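Local coordinates for metallo-mystery pair system four-Cys motif protein (Methylosinus trichosporium OB3b, PDB 7L6G) that binds copper through a site that includes a kynurenine formed from tryptophan, and also holds a calcium ion, as a member of the MbnP family, at residues F206-F210 and G280-S286; Y108-A112 and F210-D214; T159-I163 and L222-F228. All blocks are in the same frame, centred on the assembly; numbering follows the deposited sequence.

All three contacts reach one large, curled mixed beta sheet with a hydrophobic interior, through strands, loops and a short helix. Contacts 1 and 2 lie on the same side of the chain's centre, their centres about 12 Å apart; they share Phe210, where strand 206-210 pairs with strand 110-115 and ends. Centre to centre, contact 3 is about 15 Å from contact 1 and about 25 Å from contact 2. Strand 285-289, which begins in contact 1, neighbours strand 218-223 of contact 3, and Phe285 packs on Leu222. In chain order the segments run 108-112, 159-163, 206-214, 222-228 and 280-286, so distant parts of the sequence interleave; contact 3 comes nearest the copper and calcium sites.

Contact 1: F206-F210 and G280-S286; sequences FPVVF and GVSPIFS. With EDO (1,2-ethanediol), chain B.
A C-terminal loop meets the beta-sheet strand 206-210 at the edge opposite strand 110-115, then turns into strand 285-289. Segment 206-210 is fully extended, and strand 110-115 pairs with it through backbone hydrogen bonds. Gly280 (phi/psi 87/-13) comes closest, its CA 4.3 Å from Val208 CA; a side chain would be jammed against the preceding carbonyl and crowd Val209 CG2. Val209 N donates to Gly280 O (3.0 Å, 158°), and a water links Pro207 and Gly280, donating to Pro207 O (2.6 Å) and accepting from Gly280 N (2.9 Å). Val281 points its CB away. Ser282 turns toward the strand, OG 3.7 Å from Phe206 CE2, but its hydroxyl is hydrogen-bonded to Leu259 O. Ser282 to Phe285 form a type I turn, closed by Phe285 N to Ser282 O (2.9 Å); an ethanediol, probably from the crystallisation liquor, bonds weakly to Ser282 O. Ile284, at the turn, packs on helix 252-259. Phe285 (chi1 m) then enters the hydrophobic core, its CE2 3.9 Å from Phe206 CE2 (chi1 p) at that ring's edge and its CD2 3.9 Å from Val208 CG2 (chi1 t). At Ser286 the chain passes Phe210 (chi1 m), whose CZ lies 3.9 Å from Ser286 C.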
ATOM      1  N   PHE E 206     -18.844   9.523  14.271  1.00 36.35           N
ATOM      2  CA  PHE E 206     -19.774   8.961  15.240  1.00 40.81           C
ATOM      3  C   PHE E 206     -19.013   8.415  16.436  1.00 41.53           C
ATOM      4  O   PHE E 206     -17.888   7.923  16.285  1.00 36.04           O
ATOM      5  CB  PHE E 206     -20.654   7.860  14.624  1.00 37.65           C
ATOM      6  CG  PHE E 206     -19.887   6.766  13.932  1.00 38.17           C
ATOM      7  CD1 PHE E 206     -19.547   6.878  12.593  1.00 35.85           C
ATOM      8  CD2 PHE E 206     -19.536   5.610  14.613  1.00 42.50           C
ATOM      9  CE1 PHE E 206     -18.854   5.866  11.951  1.00 34.01           C
ATOM     10  CE2 PHE E 206     -18.844   4.596  13.976  1.00 35.89           C
ATOM     11  CZ  PHE E 206     -18.502   4.724  12.644  1.00 33.36           C
ATOM     12  N   PRO E 207     -19.588   8.501  17.630  1.00 34.93           N
ATOM     13  CA  PRO E 207     -18.950   7.918  18.811  1.00 36.51           C
ATOM     14  C   PRO E 207     -19.274   6.437  18.957  1.00 41.98           C
ATOM     15  O   PRO E 207     -20.238   5.918  18.392  1.00 40.61           O
ATOM     16  CB  PRO E 207     -19.553   8.725  19.965  1.00 36.03           C
ATOM     17  CG  PRO E 207     -20.915   9.092  19.467  1.00 34.67           C
ATOM     18  CD  PRO E 207     -20.775   9.302  17.980  1.00 30.42           C
ATOM     19  N   VAL E 208     -18.435   5.762  19.739  1.00 32.28           N
ATOM     20  CA  VAL E 208     -18.604   4.352  20.073  1.00 34.71           C
ATOM     21  C   VAL E 208     -18.394   4.212  21.573  1.00 41.38           C
ATOM     22  O   VAL E 208     -17.344   4.607  22.094  1.00 38.94           O
ATOM     23  CB  VAL E 208     -17.625   3.453  19.300  1.00 37.70           C
ATOM     24  CG1 VAL E 208     -17.703   2.023  19.808  1.00 34.99           C
ATOM     25  CG2 VAL E 208     -17.912   3.511  17.807  1.00 40.61           C
ATOM     26  N   VAL E 209     -19.387   3.658  22.267  1.00 41.50           N
ATOM     27  CA  VAL E 209     -19.384   3.582  23.723  1.00 43.58           C
ATOM     28  C   VAL E 209     -19.581   2.134  24.146  1.00 41.44           C
ATOM     29  O   VAL E 209     -20.486   1.454  23.649  1.00 37.14           O
ATOM     30  CB  VAL E 209     -20.477   4.474  24.343  1.00 39.53           C
ATOM     31  CG1 VAL E 209     -20.492   4.321  25.858  1.00 31.84           C
ATOM     32  CG2 VAL E 209     -20.266   5.927  23.947  1.00 30.82           C
ATOM     33  N   PHE E 210     -18.742   1.668  25.069  1.00 35.98           N
ATOM     34  CA  PHE E 210     -18.849   0.329  25.637  1.00 42.20           C
ATOM     35  C   PHE E 210     -18.886   0.465  27.152  1.00 45.97           C
ATOM     36  O   PHE E 210     -17.863   0.770  27.775  1.00 49.35           O
ATOM     37  CB  PHE E 210     -17.688  -0.557  25.186  1.00 40.43           C
ATOM     38  CG  PHE E 210     -17.677  -0.831  23.709  1.00 44.68           C
ATOM     39  CD1 PHE E 210     -18.838  -1.208  23.053  1.00 43.75           C
ATOM     40  CD2 PHE E 210     -16.508  -0.710  22.975  1.00 39.72           C
ATOM     41  CE1 PHE E 210     -18.833  -1.460  21.694  1.00 39.31           C
ATOM     42  CE2 PHE E 210     -16.497  -0.961  21.615  1.00 39.15           C
ATOM     43  CZ  PHE E 210     -17.662  -1.338  20.973  1.00 38.59           C
ATOM     44  N   GLY E 280     -23.330   6.450  20.200  1.00 34.63           N
ATOM     45  CA  GLY E 280     -22.644   5.469  21.007  1.00 29.54           C
ATOM     46  C   GLY E 280     -22.749   4.047  20.504  1.00 39.24           C
ATOM     47  O   GLY E 280     -21.999   3.182  20.976  1.00 37.40           O
ATOM     48  N   VAL E 281     -23.646   3.777  19.559  1.00 40.42           N
ATOM     49  CA  VAL E 281     -23.877   2.435  19.037  1.00 43.35           C
ATOM     50  C   VAL E 281     -23.605   2.440  17.540  1.00 42.60           C
ATOM     51  O   VAL E 281     -24.180   3.249  16.802  1.00 41.55           O
ATOM     52  CB  VAL E 281     -25.313   1.956  19.327  1.00 51.50           C
ATOM     53  CG1 VAL E 281     -25.622   0.693  18.538  1.00 43.13           C
ATOM     54  CG2 VAL E 281     -25.506   1.724  20.818  1.00 44.53           C
ATOM     55  N   SER E 282     -22.727   1.542  17.097  1.00 39.27           N
ATOM     56  CA  SER E 282     -22.486   1.321  15.677  1.00 39.32           C
ATOM     57  C   SER E 282     -22.433  -0.179  15.414  1.00 37.38           C
ATOM     58  O   SER E 282     -21.591  -0.878  15.990  1.00 43.62           O
ATOM     59  CB  SER E 282     -21.192   1.994  15.224  1.00 26.28           C
ATOM     60  OG  SER E 282     -20.756   1.454  13.988  1.00 36.07           O
ATOM     61  N   PRO E 283     -23.313  -0.705  14.557  1.00 33.78           N
ATOM     62  CA  PRO E 283     -23.428  -2.171  14.420  1.00 29.85           C
ATOM     63  C   PRO E 283     -22.139  -2.883  14.035  1.00 36.37           C
ATOM     64  O   PRO E 283     -21.997  -4.071  14.346  1.00 50.42           O
ATOM     65  CB  PRO E 283     -24.501  -2.325  13.331  1.00 31.60           C
ATOM     66  CG  PRO E 283     -25.353  -1.107  13.486  1.00 31.73           C
ATOM     67  CD  PRO E 283     -24.405   0.003  13.862  1.00 30.39           C
ATOM     68  N   ILE E 284     -21.190  -2.209  13.376  1.00 32.04           N
ATOM     69  CA  ILE E 284     -19.947  -2.883  12.999  1.00 40.83           C
ATOM     70  C   ILE E 284     -18.962  -3.008  14.150  1.00 40.81           C
ATOM     71  O   ILE E 284     -17.989  -3.764  14.036  1.00 42.14           O
ATOM     72  CB  ILE E 284     -19.236  -2.170  11.833  1.00 44.64           C
ATOM     73  CG1 ILE E 284     -19.031  -0.687  12.147  1.00 43.68           C
ATOM     74  CG2 ILE E 284     -20.013  -2.354  10.534  1.00 27.68           C
ATOM     75  CD1 ILE E 284     -17.932  -0.040  11.330  1.00 41.47           C
ATOM     76  N   PHE E 285     -19.185  -2.303  15.256  1.00 34.50           N
ATOM     77  CA  PHE E 285     -18.253  -2.273  16.376  1.00 33.18           C
ATOM     78  C   PHE E 285     -18.839  -3.029  17.561  1.00 41.52           C
ATOM     79  O   PHE E 285     -19.960  -2.742  17.992  1.00 46.84           O
ATOM     80  CB  PHE E 285     -17.934  -0.833  16.782  1.00 27.25           C
ATOM     81  CG  PHE E 285     -16.956  -0.146  15.872  1.00 32.54           C
ATOM     82  CD1 PHE E 285     -15.619  -0.506  15.870  1.00 39.83           C
ATOM     83  CD2 PHE E 285     -17.375   0.868  15.026  1.00 27.99           C
ATOM     84  CE1 PHE E 285     -14.716   0.129  15.037  1.00 30.05           C
ATOM     85  CE2 PHE E 285     -16.477   1.507  14.189  1.00 35.24           C
ATOM     86  CZ  PHE E 285     -15.145   1.137  14.196  1.00 30.60           C
ATOM     87  N   SER E 286     -18.072  -3.977  18.094  1.00 39.93           N
ATOM     88  CA  SER E 286     -18.504  -4.754  19.246  1.00 41.22           C
ATOM     89  C   SER E 286     -17.289  -5.113  20.089  1.00 34.18           C
ATOM     90  O   SER E 286     -16.142  -4.983  19.654  1.00 43.48           O
ATOM     91  CB  SER E 286     -19.260  -6.017  18.819  1.00 38.75           C
ATOM     92  OG  SER E 286     -18.374  -6.975  18.264  1.00 60.77           O
TER
HETATM   93  C1  EDO B 411     -22.914  -1.983  20.091  1.00116.64           C
HETATM   94  O1  EDO B 411     -23.302  -0.710  20.621  1.00115.88           O
HETATM   95  C2  EDO B 411     -23.907  -2.425  19.024  1.00118.02           C
HETATM   96  O2  EDO B 411     -23.615  -1.752  17.794  1.00118.77           O
HETATM   97  O   HOH W   1     -22.512   6.679  17.412  1.00 37.53           O

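Contact 2: Y108-A112 and F210-D214; sequences YVGLA and FDRFD. With SO4 (sulfate ion), chain C.
Three short backbone hydrogen bonds join segment 108-112 to the chain leaving strand 206-210, in an antiparallel pairing. Leu111 and Phe210 form a hydrogen-bonded pair, Leu111 CA and Phe210 CA 5.1 Å apart: Phe210 N donates to Leu111 O (2.7 Å, 171°) and Leu111 N to Phe210 O (2.8 Å, 166°). The third bond, Phe213 N to Val109 O (2.8 Å, 173°), comes after Asp211 has turned the chain with phi/psi -62/-34; Arg212 and Phe213 are extended again. Val109 O also receives a CA-H...O contact from Arg212 CA at 3.5 Å. At the other edge of segment 108-112, Val109 (phi/psi -129/-29) and Gly110 both face Val52 of strand 35-52, a classic beta bulge. Gly110 CA sits 3.2 Å from Phe210 O and 3.3 Å from Asp211 O, so close that a CB would clash with both carbonyls. Outward, Asp211 and Arg212 direct their CB atoms away from segment 108-112. Arg212 holds a sulfate, probably from the crystallisation liquor, through NE to O2 (2.8 Å) and NH2 to O1 (2.9 Å). The packing gathers around Leu111 (chi1 t, chi2 p), whose side chain is on the same sheet face as that of Phe210 and is also covered by Val10 and Val220 from strands 5-16 and 218-223. Its CD2 lies 4.3 Å from Phe210 CD2, near the plane of that ring (chi1 m). Phe213 (chi1 t, chi2 90°) instead presents a face in a CH-pi contact, with Leu111 CD2 4.0 Å from the ring centroid and 14° off its normal.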
ATOM      1  N   TYR E 108     -11.307   1.663  36.211  1.00 50.48           N
ATOM      2  CA  TYR E 108     -12.250   1.986  35.152  1.00 44.01           C
ATOM      3  C   TYR E 108     -12.975   0.720  34.716  1.00 40.63           C
ATOM      4  O   TYR E 108     -12.501  -0.398  34.932  1.00 46.50           O
ATOM      5  CB  TYR E 108     -11.553   2.634  33.950  1.00 40.51           C
ATOM      6  CG  TYR E 108     -10.765   3.878  34.289  1.00 44.44           C
ATOM      7  CD1 TYR E 108     -11.375   5.125  34.315  1.00 50.56           C
ATOM      8  CD2 TYR E 108      -9.408   3.805  34.575  1.00 47.37           C
ATOM      9  CE1 TYR E 108     -10.655   6.266  34.619  1.00 45.95           C
ATOM     10  CE2 TYR E 108      -8.681   4.941  34.881  1.00 55.52           C
ATOM     11  CZ  TYR E 108      -9.310   6.168  34.901  1.00 49.43           C
ATOM     12  OH  TYR E 108      -8.590   7.300  35.204  1.00 50.71           O
ATOM     13  N   VAL E 109     -14.134   0.910  34.086  1.00 40.17           N
ATOM     14  CA  VAL E 109     -15.014  -0.202  33.750  1.00 42.99           C
ATOM     15  C   VAL E 109     -15.400  -0.154  32.275  1.00 48.67           C
ATOM     16  O   VAL E 109     -15.643  -1.195  31.653  1.00 50.15           O
ATOM     17  CB  VAL E 109     -16.262  -0.199  34.658  1.00 52.76           C
ATOM     18  CG1 VAL E 109     -17.007   1.124  34.547  1.00 51.78           C
ATOM     19  CG2 VAL E 109     -17.183  -1.369  34.336  1.00 55.48           C
ATOM     20  N   GLY E 110     -15.442   1.048  31.695  1.00 39.12           N
ATOM     21  CA  GLY E 110     -15.954   1.235  30.353  1.00 34.61           C
ATOM     22  C   GLY E 110     -14.966   1.952  29.447  1.00 37.61           C
ATOM     23  O   GLY E 110     -13.882   2.360  29.870  1.00 35.39           O
ATOM     24  N   LEU E 111     -15.378   2.096  28.188  1.00 37.18           N
ATOM     25  CA  LEU E 111     -14.568   2.742  27.165  1.00 36.71           C
ATOM     26  C   LEU E 111     -15.463   3.543  26.231  1.00 40.89           C
ATOM     27  O   LEU E 111     -16.558   3.100  25.874  1.00 40.78           O
ATOM     28  CB  LEU E 111     -13.765   1.717  26.349  1.00 37.83           C
ATOM     29  CG  LEU E 111     -13.087   2.265  25.089  1.00 40.17           C
ATOM     30  CD1 LEU E 111     -11.807   3.006  25.447  1.00 26.11           C
ATOM     31  CD2 LEU E 111     -12.816   1.164  24.072  1.00 36.71           C
ATOM     32  N   ALA E 112     -14.988   4.724  25.839  1.00 38.21           N
ATOM     33  CA  ALA E 112     -15.634   5.537  24.820  1.00 31.77           C
ATOM     34  C   ALA E 112     -14.582   6.050  23.851  1.00 31.02           C
ATOM     35  O   ALA E 112     -13.460   6.375  24.255  1.00 34.31           O
ATOM     36  CB  ALA E 112     -16.398   6.716  25.436  1.00 33.79           C
ATOM     37  N   PHE E 210     -18.742   1.668  25.069  1.00 35.98           N
ATOM     38  CA  PHE E 210     -18.849   0.329  25.637  1.00 42.20           C
ATOM     39  C   PHE E 210     -18.886   0.465  27.152  1.00 45.97           C
ATOM     40  O   PHE E 210     -17.863   0.770  27.775  1.00 49.35           O
ATOM     41  CB  PHE E 210     -17.688  -0.557  25.186  1.00 40.43           C
ATOM     42  CG  PHE E 210     -17.677  -0.831  23.709  1.00 44.68           C
ATOM     43  CD1 PHE E 210     -18.838  -1.208  23.053  1.00 43.75           C
ATOM     44  CD2 PHE E 210     -16.508  -0.710  22.975  1.00 39.72           C
ATOM     45  CE1 PHE E 210     -18.833  -1.460  21.694  1.00 39.31           C
ATOM     46  CE2 PHE E 210     -16.497  -0.961  21.615  1.00 39.15           C
ATOM     47  CZ  PHE E 210     -17.662  -1.338  20.973  1.00 38.59           C
ATOM     48  N   ASP E 211     -20.067   0.248  27.742  1.00 49.25           N
ATOM     49  CA  ASP E 211     -20.217   0.399  29.186  1.00 51.81           C
ATOM     50  C   ASP E 211     -19.329  -0.573  29.950  1.00 47.86           C
ATOM     51  O   ASP E 211     -18.839  -0.243  31.037  1.00 46.01           O
ATOM     52  CB  ASP E 211     -21.680   0.201  29.585  1.00 50.71           C
ATOM     53  CG  ASP E 211     -22.580   1.306  29.068  1.00 61.72           C
ATOM     54  OD1 ASP E 211     -22.083   2.434  28.869  1.00 66.55           O
ATOM     55  OD2 ASP E 211     -23.784   1.045  28.861  1.00 66.13           O
ATOM     56  N   ARG E 212     -19.113  -1.768  29.406  1.00 34.68           N
ATOM     57  CA  ARG E 212     -18.246  -2.774  30.009  1.00 49.00           C
ATOM     58  C   ARG E 212     -17.142  -3.109  29.014  1.00 43.92           C
ATOM     59  O   ARG E 212     -17.411  -3.690  27.956  1.00 39.89           O
ATOM     60  CB  ARG E 212     -19.037  -4.022  30.397  1.00 42.46           C
ATOM     61  CG  ARG E 212     -20.043  -3.795  31.511  1.00 50.27           C
ATOM     62  CD  ARG E 212     -20.812  -5.067  31.828  1.00 53.24           C
ATOM     63  NE  ARG E 212     -19.925  -6.212  32.016  1.00 62.83           N
ATOM     64  CZ  ARG E 212     -19.555  -6.683  33.203  1.00 66.79           C
ATOM     65  NH1 ARG E 212     -19.996  -6.110  34.314  1.00 65.56           N
ATOM     66  NH2 ARG E 212     -18.744  -7.729  33.279  1.00 70.73           N
ATOM     67  N   PHE E 213     -15.909  -2.738  29.349  1.00 45.32           N
ATOM     68  CA  PHE E 213     -14.764  -3.039  28.494  1.00 50.10           C
ATOM     69  C   PHE E 213     -13.511  -3.053  29.352  1.00 46.91           C
ATOM     70  O   PHE E 213     -13.137  -2.021  29.916  1.00 42.67           O
ATOM     71  CB  PHE E 213     -14.632  -2.017  27.363  1.00 41.47           C
ATOM     72  CG  PHE E 213     -13.480  -2.286  26.436  1.00 40.41           C
ATOM     73  CD1 PHE E 213     -13.647  -3.084  25.316  1.00 36.41           C
ATOM     74  CD2 PHE E 213     -12.228  -1.744  26.684  1.00 39.78           C
ATOM     75  CE1 PHE E 213     -12.588  -3.336  24.462  1.00 38.76           C
ATOM     76  CE2 PHE E 213     -11.166  -1.993  25.835  1.00 37.99           C
ATOM     77  CZ  PHE E 213     -11.347  -2.791  24.722  1.00 37.41           C
ATOM     78  N   ASP E 214     -12.862  -4.213  29.446  1.00 44.25           N
ATOM     79  CA  ASP E 214     -11.597  -4.327  30.153  1.00 48.33           C
ATOM     80  C   ASP E 214     -10.478  -4.435  29.129  1.00 45.53           C
ATOM     81  O   ASP E 214     -10.396  -5.452  28.424  1.00 50.14           O
ATOM     82  CB  ASP E 214     -11.597  -5.542  31.078  1.00 54.13           C
ATOM     83  CG  ASP E 214     -10.220  -5.857  31.634  1.00 63.40           C
ATOM     84  OD1 ASP E 214      -9.421  -4.917  31.839  1.00 60.44           O
ATOM     85  OD2 ASP E 214      -9.936  -7.050  31.868  1.00 70.73           O
TER
HETATM   86  S   SO4 C 417     -19.060  -8.837  29.944  1.00114.31           S
HETATM   87  O1  SO4 C 417     -17.920  -8.124  30.514  1.00111.27           O
HETATM   88  O2  SO4 C 417     -20.207  -7.937  29.874  1.00113.77           O
HETATM   89  O3  SO4 C 417     -18.725  -9.295  28.599  1.00119.57           O
HETATM   90  O4  SO4 C 417     -19.386  -9.986  30.784  1.00112.03           O

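Contact 3: T159-I163 and L222-F228; sequences TIEVI and LDLTTLF
Segment 159-163, in strand 158-163, faces a strand-to-helix junction across the hydrophobic core of the curled beta sheet. The strand is regular and extended; segment 222-228 finishes strand 218-223 at Leu222 and Asp223, makes a single short helical turn over 224-227, and leaves helical angles at Phe228 (phi/psi -100/14). Asp223 is the N-cap: its OD1 accepts from Thr225 N (3.2 Å) and its OD2 from Thr226 OG1 (2.9 Å), while Phe228 N bonds back to Leu224 O (3.2 Å). The backbones stay well apart, Ile160 CA and Leu224 CA being 9.0 Å from each other, and the gap is filled by apolar side chains without a hydrogen bond between the segments. Ile160 (chi1 m, chi2 t) is central: CD1 reaches Leu222 CD2 (3.9 Å) and Leu227 CD2 (3.7 Å), and CG2 reaches Leu224 CD2 (3.9 Å). Leu27 and Leu30 of strand 26-30 extend this core. Glu161 points its CB away, and its OE2 is hydrogen-bonded to NE2 of the copper ligand His182, so the strand that lends Ile160 and Val162 to the core also contacts the metal site from its other face. The ring of Phe228 (chi1 m, chi2 -76°) meets both inward residues, with CZ 3.9 Å from Ile160 CG2 at the ring edge and 3.7 Å from Val162 CG1.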
ATOM      1  N   THR E 159     -11.414   3.929   5.360  1.00 35.53           N
ATOM      2  CA  THR E 159     -11.159   3.375   4.031  1.00 40.13           C
ATOM      3  C   THR E 159     -11.057   1.860   4.157  1.00 37.60           C
ATOM      4  O   THR E 159     -10.038   1.335   4.617  1.00 42.77           O
ATOM      5  CB  THR E 159      -9.888   3.954   3.414  1.00 44.93           C
ATOM      6  OG1 THR E 159      -8.763   3.639   4.244  1.00 50.93           O
ATOM      7  CG2 THR E 159     -10.002   5.455   3.275  1.00 40.36           C
ATOM      8  N   ILE E 160     -12.112   1.161   3.750  1.00 36.91           N
ATOM      9  CA  ILE E 160     -12.131  -0.294   3.708  1.00 37.37           C
ATOM     10  C   ILE E 160     -12.424  -0.711   2.276  1.00 36.37           C
ATOM     11  O   ILE E 160     -13.410  -0.261   1.681  1.00 32.13           O
ATOM     12  CB  ILE E 160     -13.165  -0.882   4.684  1.00 38.36           C
ATOM     13  CG1 ILE E 160     -12.723  -0.623   6.127  1.00 37.80           C
ATOM     14  CG2 ILE E 160     -13.342  -2.371   4.438  1.00 31.28           C
ATOM     15  CD1 ILE E 160     -13.788  -0.907   7.156  1.00 42.80           C
ATOM     16  N   GLU E 161     -11.557  -1.553   1.719  1.00 35.89           N
ATOM     17  CA  GLU E 161     -11.629  -1.916   0.310  1.00 37.15           C
ATOM     18  C   GLU E 161     -11.435  -3.417   0.181  1.00 41.54           C
ATOM     19  O   GLU E 161     -10.425  -3.958   0.645  1.00 38.64           O
ATOM     20  CB  GLU E 161     -10.578  -1.152  -0.502  1.00 37.33           C
ATOM     21  CG  GLU E 161     -10.718   0.360  -0.387  1.00 52.01           C
ATOM     22  CD  GLU E 161      -9.586   1.115  -1.046  1.00 63.74           C
ATOM     23  OE1 GLU E 161      -8.798   0.489  -1.784  1.00 66.73           O
ATOM     24  OE2 GLU E 161      -9.485   2.341  -0.825  1.00 69.98           O
ATOM     25  N   VAL E 162     -12.402  -4.084  -0.443  1.00 38.11           N
ATOM     26  CA  VAL E 162     -12.397  -5.531  -0.595  1.00 41.49           C
ATOM     27  C   VAL E 162     -12.387  -5.868  -2.078  1.00 43.09           C
ATOM     28  O   VAL E 162     -12.844  -5.085  -2.918  1.00 36.61           O
ATOM     29  CB  VAL E 162     -13.609  -6.181   0.108  1.00 44.82           C
ATOM     30  CG1 VAL E 162     -13.593  -5.858   1.594  1.00 44.70           C
ATOM     31  CG2 VAL E 162     -14.909  -5.708  -0.526  1.00 39.41           C
ATOM     32  N   ILE E 163     -11.858  -7.044  -2.397  1.00 43.21           N
ATOM     33  CA  ILE E 163     -11.752  -7.490  -3.784  1.00 41.96           C
ATOM     34  C   ILE E 163     -12.568  -8.767  -3.957  1.00 36.77           C
ATOM     35  O   ILE E 163     -12.155  -9.838  -3.490  1.00 44.37           O
ATOM     36  CB  ILE E 163     -10.285  -7.696  -4.191  1.00 50.94           C
ATOM     37  CG1 ILE E 163      -9.531  -6.366  -4.124  1.00 50.15           C
ATOM     38  CG2 ILE E 163     -10.197  -8.290  -5.589  1.00 54.00           C
ATOM     39  CD1 ILE E 163      -8.037  -6.496  -4.305  1.00 54.82           C
ATOM     40  N   LEU E 222     -13.933  -4.795  14.724  1.00 44.74           N
ATOM     41  CA  LEU E 222     -14.593  -4.203  13.565  1.00 33.04           C
ATOM     42  C   LEU E 222     -15.057  -5.340  12.662  1.00 41.55           C
ATOM     43  O   LEU E 222     -14.235  -6.056  12.083  1.00 35.74           O
ATOM     44  CB  LEU E 222     -13.641  -3.259  12.832  1.00 40.61           C
ATOM     45  CG  LEU E 222     -14.233  -2.183  11.919  1.00 52.28           C
ATOM     46  CD1 LEU E 222     -13.298  -0.984  11.842  1.00 52.54           C
ATOM     47  CD2 LEU E 222     -14.507  -2.733  10.529  1.00 50.67           C
ATOM     48  N   ASP E 223     -16.372  -5.506  12.542  1.00 39.03           N
ATOM     49  CA  ASP E 223     -16.953  -6.652  11.848  1.00 41.15           C
ATOM     50  C   ASP E 223     -17.172  -6.305  10.379  1.00 37.22           C
ATOM     51  O   ASP E 223     -18.006  -5.454  10.051  1.00 47.26           O
ATOM     52  CB  ASP E 223     -18.261  -7.069  12.515  1.00 43.47           C
ATOM     53  CG  ASP E 223     -18.758  -8.421  12.036  1.00 57.90           C
ATOM     54  OD1 ASP E 223     -18.042  -9.079  11.251  1.00 63.12           O
ATOM     55  OD2 ASP E 223     -19.864  -8.826  12.449  1.00 58.26           O
ATOM     56  N   LEU E 224     -16.429  -6.975   9.494  1.00 43.72           N
ATOM     57  CA  LEU E 224     -16.612  -6.762   8.062  1.00 36.87           C
ATOM     58  C   LEU E 224     -17.914  -7.373   7.562  1.00 36.62           C
ATOM     59  O   LEU E 224     -18.520  -6.850   6.621  1.00 38.38           O
ATOM     60  CB  LEU E 224     -15.429  -7.341   7.286  1.00 43.43           C
ATOM     61  CG  LEU E 224     -14.112  -6.568   7.373  1.00 37.99           C
ATOM     62  CD1 LEU E 224     -13.083  -7.157   6.425  1.00 43.08           C
ATOM     63  CD2 LEU E 224     -14.338  -5.095   7.077  1.00 36.80           C
ATOM     64  N   THR E 225     -18.356  -8.479   8.170  1.00 33.93           N
ATOM     65  CA  THR E 225     -19.601  -9.113   7.743  1.00 41.43           C
ATOM     66  C   THR E 225     -20.783  -8.170   7.922  1.00 38.01           C
ATOM     67  O   THR E 225     -21.617  -8.022   7.022  1.00 46.25           O
ATOM     68  CB  THR E 225     -19.827 -10.411   8.520  1.00 37.96           C
ATOM     69  OG1 THR E 225     -18.642 -11.214   8.472  1.00 39.20           O
ATOM     70  CG2 THR E 225     -20.989 -11.192   7.921  1.00 32.81           C
ATOM     71  N   THR E 226     -20.871  -7.521   9.087  1.00 41.54           N
ATOM     72  CA  THR E 226     -21.921  -6.532   9.306  1.00 35.18           C
ATOM     73  C   THR E 226     -21.823  -5.398   8.295  1.00 32.49           C
ATOM     74  O   THR E 226     -22.842  -4.939   7.764  1.00 31.26           O
ATOM     75  CB  THR E 226     -21.837  -5.981  10.731  1.00 39.29           C
ATOM     76  OG1 THR E 226     -22.018  -7.047  11.671  1.00 36.06           O
ATOM     77  CG2 THR E 226     -22.907  -4.922  10.961  1.00 24.55           C
ATOM     78  N   LEU E 227     -20.600  -4.949   7.999  1.00 35.24           N
ATOM     79  CA  LEU E 227     -20.409  -3.799   7.122  1.00 34.95           C
ATOM     80  C   LEU E 227     -21.042  -4.025   5.755  1.00 40.83           C
ATOM     81  O   LEU E 227     -21.758  -3.160   5.238  1.00 34.09           O
ATOM     82  CB  LEU E 227     -18.916  -3.498   6.978  1.00 39.74           C
ATOM     83  CG  LEU E 227     -18.584  -2.251   6.160  1.00 33.89           C
ATOM     84  CD1 LEU E 227     -19.163  -1.018   6.830  1.00 27.36           C
ATOM     85  CD2 LEU E 227     -17.082  -2.109   5.964  1.00 33.16           C
ATOM     86  N   PHE E 228     -20.796  -5.188   5.156  1.00 38.62           N
ATOM     87  CA  PHE E 228     -21.241  -5.479   3.799  1.00 38.90           C
ATOM     88  C   PHE E 228     -22.509  -6.322   3.753  1.00 43.83           C
ATOM     89  O   PHE E 228     -22.855  -6.831   2.682  1.00 47.66           O
ATOM     90  CB  PHE E 228     -20.128  -6.191   3.026  1.00 41.53           C
ATOM     91  CG  PHE E 228     -18.854  -5.402   2.924  1.00 40.24           C
ATOM     92  CD1 PHE E 228     -18.753  -4.334   2.048  1.00 44.02           C
ATOM     93  CD2 PHE E 228     -17.754  -5.734   3.697  1.00 40.05           C
ATOM     94  CE1 PHE E 228     -17.581  -3.608   1.949  1.00 41.67           C
ATOM     95  CE2 PHE E 228     -16.579  -5.012   3.603  1.00 50.14           C
ATOM     96  CZ  PHE E 228     -16.492  -3.948   2.728  1.00 43.31           C
TER